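Local coordinates for protein CdiI toxin (Salmonella enterica subsp. enterica serovar Rubislaw str. ATCC 10717, PDB 4ZQU) that neutralizes its cognate CdiA toxin, serving as the immunity protein of a contact-dependent growth inhibition system, at residues B[43-55]-B[159-171]. Residues are numbered along the deposited sequence; the frame is centred on the assembly and turned at random.
Sequences PDVSDLDLGEMVK and SSPTEIGAGLRLA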
loop_
_atom_site.group_PDB
_atom_site.type_symbol
_atom_site.label_atom_id
_atom_site.label_comp_id
_atom_site.label_asym_id
_atom_site.label_seq_id
_atom_site.Cartn_x
_atom_site.Cartn_y
_atom_site.Cartn_z
ATOM N N PRO B 43 -12.021 -0.797 -23.431
ATOM C CA PRO B 43 -12.972 -0.371 -22.397
ATOM C C PRO B 43 -14.429 -0.789 -22.633
ATOM O O PRO B 43 -15.280 -0.437 -21.818
ATOM C CB PRO B 43 -12.848 1.155 -22.426
ATOM C CG PRO B 43 -11.466 1.401 -22.914
ATOM C CD PRO B 43 -11.219 0.332 -23.935
ATOM N N ASP B 44 -14.711 -1.526 -23.705
ATOM C CA ASP B 44 -16.073 -1.968 -23.985
ATOM C C ASP B 44 -16.204 -3.492 -23.951
ATOM O O ASP B 44 -17.089 -4.059 -24.587
ATOM C CB ASP B 44 -16.541 -1.430 -25.342
ATOM C CG ASP B 44 -15.705 -1.949 -26.497
ATOM O OD1 ASP B 44 -14.460 -1.900 -26.402
ATOM O OD2 ASP B 44 -16.294 -2.394 -27.506
ATOM N N VAL B 45 -15.319 -4.145 -23.203
ATOM C CA VAL B 45 -15.359 -5.597 -23.028
ATOM C C VAL B 45 -16.657 -6.008 -22.322
ATOM O O VAL B 45 -17.128 -5.303 -21.428
ATOM C CB VAL B 45 -14.135 -6.094 -22.215
ATOM C CG1 VAL B 45 -13.907 -5.209 -20.995
ATOM C CG2 VAL B 45 -14.276 -7.561 -21.821
ATOM N N SER B 46 -17.245 -7.129 -22.734
ATOM C CA SER B 46 -18.458 -7.643 -22.095
ATOM C C SER B 46 -18.215 -7.993 -20.628
ATOM O O SER B 46 -17.100 -8.345 -20.245
ATOM C CB SER B 46 -18.978 -8.875 -22.842
ATOM O OG SER B 46 -18.150 -10.002 -22.613
ATOM N N ASP B 47 -19.262 -7.900 -19.814
ATOM C CA ASP B 47 -19.158 -8.213 -18.390
ATOM C C ASP B 47 -18.802 -9.677 -18.160
ATOM O O ASP B 47 -18.250 -10.032 -17.121
ATOM C CB ASP B 47 -20.465 -7.874 -17.662
ATOM C CG ASP B 47 -20.683 -6.377 -17.519
ATOM O OD1 ASP B 47 -19.751 -5.605 -17.829
ATOM O OD2 ASP B 47 -21.783 -5.969 -17.088
ATOM N N LEU B 48 -19.124 -10.522 -19.132
ATOM C CA LEU B 48 -18.780 -11.936 -19.060
ATOM C C LEU B 48 -17.273 -12.107 -19.188
ATOM O O LEU B 48 -16.633 -12.703 -18.321
ATOM C CB LEU B 48 -19.507 -12.728 -20.153
ATOM C CG LEU B 48 -19.557 -14.260 -20.062
ATOM C CD1 LEU B 48 -20.711 -14.791 -20.894
ATOM C CD2 LEU B 48 -18.256 -14.916 -20.503
ATOM N N ASP B 49 -16.717 -11.588 -20.281
ATOM C CA ASP B 49 -15.287 -11.703 -20.555
ATOM C C ASP B 49 -14.459 -10.979 -19.508
ATOM O O ASP B 49 -13.501 -11.532 -18.970
ATOM C CB ASP B 49 -14.961 -11.155 -21.944
ATOM C CG ASP B 49 -15.532 -12.008 -23.054
ATOM O OD1 ASP B 49 -15.792 -13.205 -22.810
ATOM O OD2 ASP B 49 -15.717 -11.482 -24.172
ATOM N N LEU B 50 -14.834 -9.735 -19.230
ATOM C CA LEU B 50 -14.176 -8.937 -18.204
ATOM C C LEU B 50 -14.178 -9.656 -16.859
ATOM O O LEU B 50 -13.209 -9.589 -16.107
ATOM C CB LEU B 50 -14.862 -7.578 -18.068
ATOM C CG LEU B 50 -14.374 -6.692 -16.920
ATOM C CD1 LEU B 50 -12.909 -6.330 -17.119
ATOM C CD2 LEU B 50 -15.240 -5.446 -16.790
ATOM N N GLY B 51 -15.273 -10.351 -16.571
ATOM C CA GLY B 51 -15.408 -11.083 -15.327
ATOM C C GLY B 51 -14.578 -12.350 -15.301
ATOM O O GLY B 51 -14.092 -12.762 -14.249
ATOM N N GLU B 52 -14.423 -12.979 -16.461
ATOM C CA GLU B 52 -13.572 -14.156 -16.564
ATOM C C GLU B 52 -12.107 -13.737 -16.542
ATOM O O GLU B 52 -11.239 -14.505 -16.133
ATOM C CB GLU B 52 -13.889 -14.950 -17.833
ATOM C CG GLU B 52 -15.225 -15.673 -17.786
ATOM C CD GLU B 52 -15.425 -16.602 -18.964
ATOM O OE1 GLU B 52 -14.600 -16.565 -19.901
ATOM O OE2 GLU B 52 -16.407 -17.374 -18.951
ATOM N N MET B 53 -11.845 -12.510 -16.984
ATOM C CA MET B 53 -10.514 -11.917 -16.882
ATOM C C MET B 53 -10.136 -11.727 -15.423
ATOM O O MET B 53 -9.005 -11.989 -15.020
ATOM C CB MET B 53 -10.454 -10.571 -17.612
ATOM C CG MET B 53 -10.372 -10.669 -19.125
ATOM S SD MET B 53 -10.721 -9.099 -19.946
ATOM C CE MET B 53 -9.704 -7.959 -19.008
ATOM N N VAL B 54 -11.094 -11.263 -14.632
ATOM C CA VAL B 54 -10.870 -11.055 -13.212
ATOM C C VAL B 54 -10.693 -12.391 -12.495
ATOM O O VAL B 54 -9.812 -12.535 -11.650
ATOM C CB VAL B 54 -12.027 -10.262 -12.568
ATOM C CG1 VAL B 54 -11.837 -10.160 -11.065
ATOM C CG2 VAL B 54 -12.123 -8.875 -13.185
ATOM N N LYS B 55 -11.513 -13.376 -12.847
ATOM C CA LYS B 55 -11.457 -14.673 -12.180
ATOM C C LYS B 55 -10.180 -15.439 -12.522
ATOM O O LYS B 55 -9.580 -16.079 -11.657
ATOM C CB LYS B 55 -12.686 -15.512 -12.533
ATOM C CG LYS B 55 -13.404 -16.052 -11.305
ATOM C CD LYS B 55 -14.561 -16.971 -11.660
ATOM C CE LYS B 55 -15.038 -17.745 -10.433
ATOM N NZ LYS B 55 -14.489 -17.189 -9.157
ATOM N N SER B 159 -20.876 -15.671 -7.260
ATOM C CA SER B 159 -21.210 -14.748 -8.339
ATOM C C SER B 159 -20.744 -15.290 -9.682
ATOM O O SER B 159 -19.640 -15.815 -9.793
ATOM C CB SER B 159 -20.583 -13.372 -8.094
ATOM O OG SER B 159 -21.059 -12.792 -6.893
ATOM N N SER B 160 -21.591 -15.168 -10.696
ATOM C CA SER B 160 -21.212 -15.546 -12.050
ATOM C C SER B 160 -20.173 -14.564 -12.589
ATOM O O SER B 160 -20.068 -13.443 -12.091
ATOM C CB SER B 160 -22.439 -15.581 -12.962
ATOM O OG SER B 160 -22.881 -14.272 -13.269
ATOM N N PRO B 161 -19.388 -14.989 -13.593
ATOM C CA PRO B 161 -18.428 -14.103 -14.264
ATOM C C PRO B 161 -19.057 -12.803 -14.766
ATOM O O PRO B 161 -18.426 -11.749 -14.691
ATOM C CB PRO B 161 -17.940 -14.955 -15.435
ATOM C CG PRO B 161 -18.027 -16.349 -14.923
ATOM C CD PRO B 161 -19.254 -16.384 -14.049
ATOM N N THR B 162 -20.284 -12.887 -15.268
ATOM C CA THR B 162 -20.998 -11.712 -15.746
ATOM C C THR B 162 -21.313 -10.769 -14.589
ATOM O O THR B 162 -21.174 -9.553 -14.714
ATOM C CB THR B 162 -22.303 -12.100 -16.468
ATOM O OG1 THR B 162 -22.007 -13.016 -17.531
ATOM C CG2 THR B 162 -22.988 -10.869 -17.042
ATOM N N GLU B 163 -21.730 -11.343 -13.462
ATOM C CA GLU B 163 -22.010 -10.569 -12.257
ATOM C C GLU B 163 -20.746 -9.905 -11.719
ATOM O O GLU B 163 -20.792 -8.799 -11.180
ATOM C CB GLU B 163 -22.635 -11.462 -11.180
ATOM C CG GLU B 163 -24.043 -11.932 -11.512
ATOM C CD GLU B 163 -24.567 -12.970 -10.538
ATOM O OE1 GLU B 163 -23.802 -13.407 -9.657
ATOM O OE2 GLU B 163 -25.746 -13.356 -10.659
ATOM N N ILE B 164 -19.615 -10.586 -11.875
ATOM C CA ILE B 164 -18.337 -10.066 -11.406
ATOM C C ILE B 164 -17.855 -8.909 -12.282
ATOM O O ILE B 164 -17.455 -7.860 -11.772
ATOM C CB ILE B 164 -17.271 -11.175 -11.366
ATOM C CG1 ILE B 164 -17.627 -12.201 -10.287
ATOM C CG2 ILE B 164 -15.897 -10.587 -11.098
ATOM C CD1 ILE B 164 -16.651 -13.352 -10.177
ATOM N N GLY B 165 -17.904 -9.099 -13.598
ATOM C CA GLY B 165 -17.551 -8.043 -14.530
ATOM C C GLY B 165 -18.447 -6.831 -14.358
ATOM O O GLY B 165 -17.991 -5.691 -14.449
ATOM N N ALA B 166 -19.729 -7.082 -14.099
ATOM C CA ALA B 166 -20.701 -6.016 -13.887
ATOM C C ALA B 166 -20.408 -5.243 -12.604
ATOM O O ALA B 166 -20.517 -4.016 -12.568
ATOM C CB ALA B 166 -22.110 -6.586 -13.848
ATOM N N GLY B 167 -20.041 -5.968 -11.553
ATOM C CA GLY B 167 -19.700 -5.349 -10.287
ATOM C C GLY B 167 -18.456 -4.489 -10.395
ATOM O O GLY B 167 -18.337 -3.460 -9.730
ATOM N N LEU B 168 -17.528 -4.916 -11.244
ATOM C CA LEU B 168 -16.289 -4.181 -11.456
ATOM C C LEU B 168 -16.563 -2.817 -12.077
ATOM O O LEU B 168 -15.976 -1.814 -11.675
ATOM C CB LEU B 168 -15.333 -4.985 -12.340
ATOM C CG LEU B 168 -13.972 -4.355 -12.643
ATOM C CD1 LEU B 168 -13.292 -3.892 -11.366
ATOM C CD2 LEU B 168 -13.095 -5.348 -13.382
ATOM N N ARG B 169 -17.464 -2.784 -13.052
ATOM C CA ARG B 169 -17.819 -1.532 -13.706
ATOM C C ARG B 169 -18.550 -0.602 -12.747
ATOM O O ARG B 169 -18.430 0.620 -12.839
ATOM C CB ARG B 169 -18.668 -1.799 -14.946
ATOM C CG ARG B 169 -17.936 -2.611 -15.994
ATOM C CD ARG B 169 -17.975 -1.921 -17.339
ATOM N NE ARG B 169 -17.186 -2.630 -18.339
ATOM C CZ ARG B 169 -16.915 -2.148 -19.548
ATOM N NH1 ARG B 169 -17.373 -0.954 -19.901
ATOM N NH2 ARG B 169 -16.186 -2.855 -20.401
ATOM N N LEU B 170 -19.299 -1.190 -11.820
ATOM C CA LEU B 170 -19.979 -0.420 -10.790
ATOM C C LEU B 170 -18.960 0.256 -9.883
ATOM O O LEU B 170 -19.162 1.384 -9.439
ATOM C CB LEU B 170 -20.911 -1.314 -9.970
ATOM C CG LEU B 170 -21.587 -0.663 -8.762
ATOM C CD1 LEU B 170 -22.395 0.555 -9.183
ATOM C CD2 LEU B 170 -22.465 -1.668 -8.037
ATOM N N ALA B 171 -17.860 -0.437 -9.616
ATOM C CA ALA B 171 -16.805 0.113 -8.778
ATOM C C ALA B 171 -15.998 1.159 -9.539
ATOM O O ALA B 171 -15.528 2.135 -8.954
ATOM C CB ALA B 171 -15.902 -0.990 -8.272
#
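Arg169, Asp47 and Pro161 bury the most surface where helix 161-171 crosses helix 47-55. Arg169 extends to the 43-46 loop that leads into helix 47-55. Its chain is bent by the turn about CB-CG (chi2 -127°), which brings the guanidinium beside Pro43 and Val45. Arg169 NH1 and NH2 both donate to Pro43 O, each at 2.9 Å. Both bonds are weak, being far from straight, but together they hold the group by one carbonyl oxygen. Val45 CG1 and Leu50 CD2 lie at the guanidinium edge.

Asp47 fits as a knob into the hole formed by Thr162, Gly165, Ala166 and Arg169. Asp47 OD2 rests on Ala166 CB at 3.3 Å. Asp47 OD1 lies 4.0 Å from Arg169 NE, a long salt bridge. The oxygen is well outside the guanidinium plane, so the pairing rests on charge alone.

Pro161 CB packs against Glu52 CG at 3.7 Å. Pro161 O receives a nearly straight CA-H...O contact from Gly51 CA, at 3.2 Å. Gly165 CA makes the counterpart contact to Asp47 O, at 3.3 Å. Gly51 and Gly165 face each other, with CA atoms 3.8 Å apart, and no side chain stands between the two backbones at this point. The helix axes can thus approach to 6.6 Å. Deeper in, Leu50 and Val54 meet Leu168 CD2, while Ile164 CG2 touches Val54 CG1. Leu168 continues onto Ile131 and Ile122 of the sheet.

This is a close, glycine-mediated helix crossing at 91°, between two helices packed on the antiparallel sheet of the CDI immunity protein.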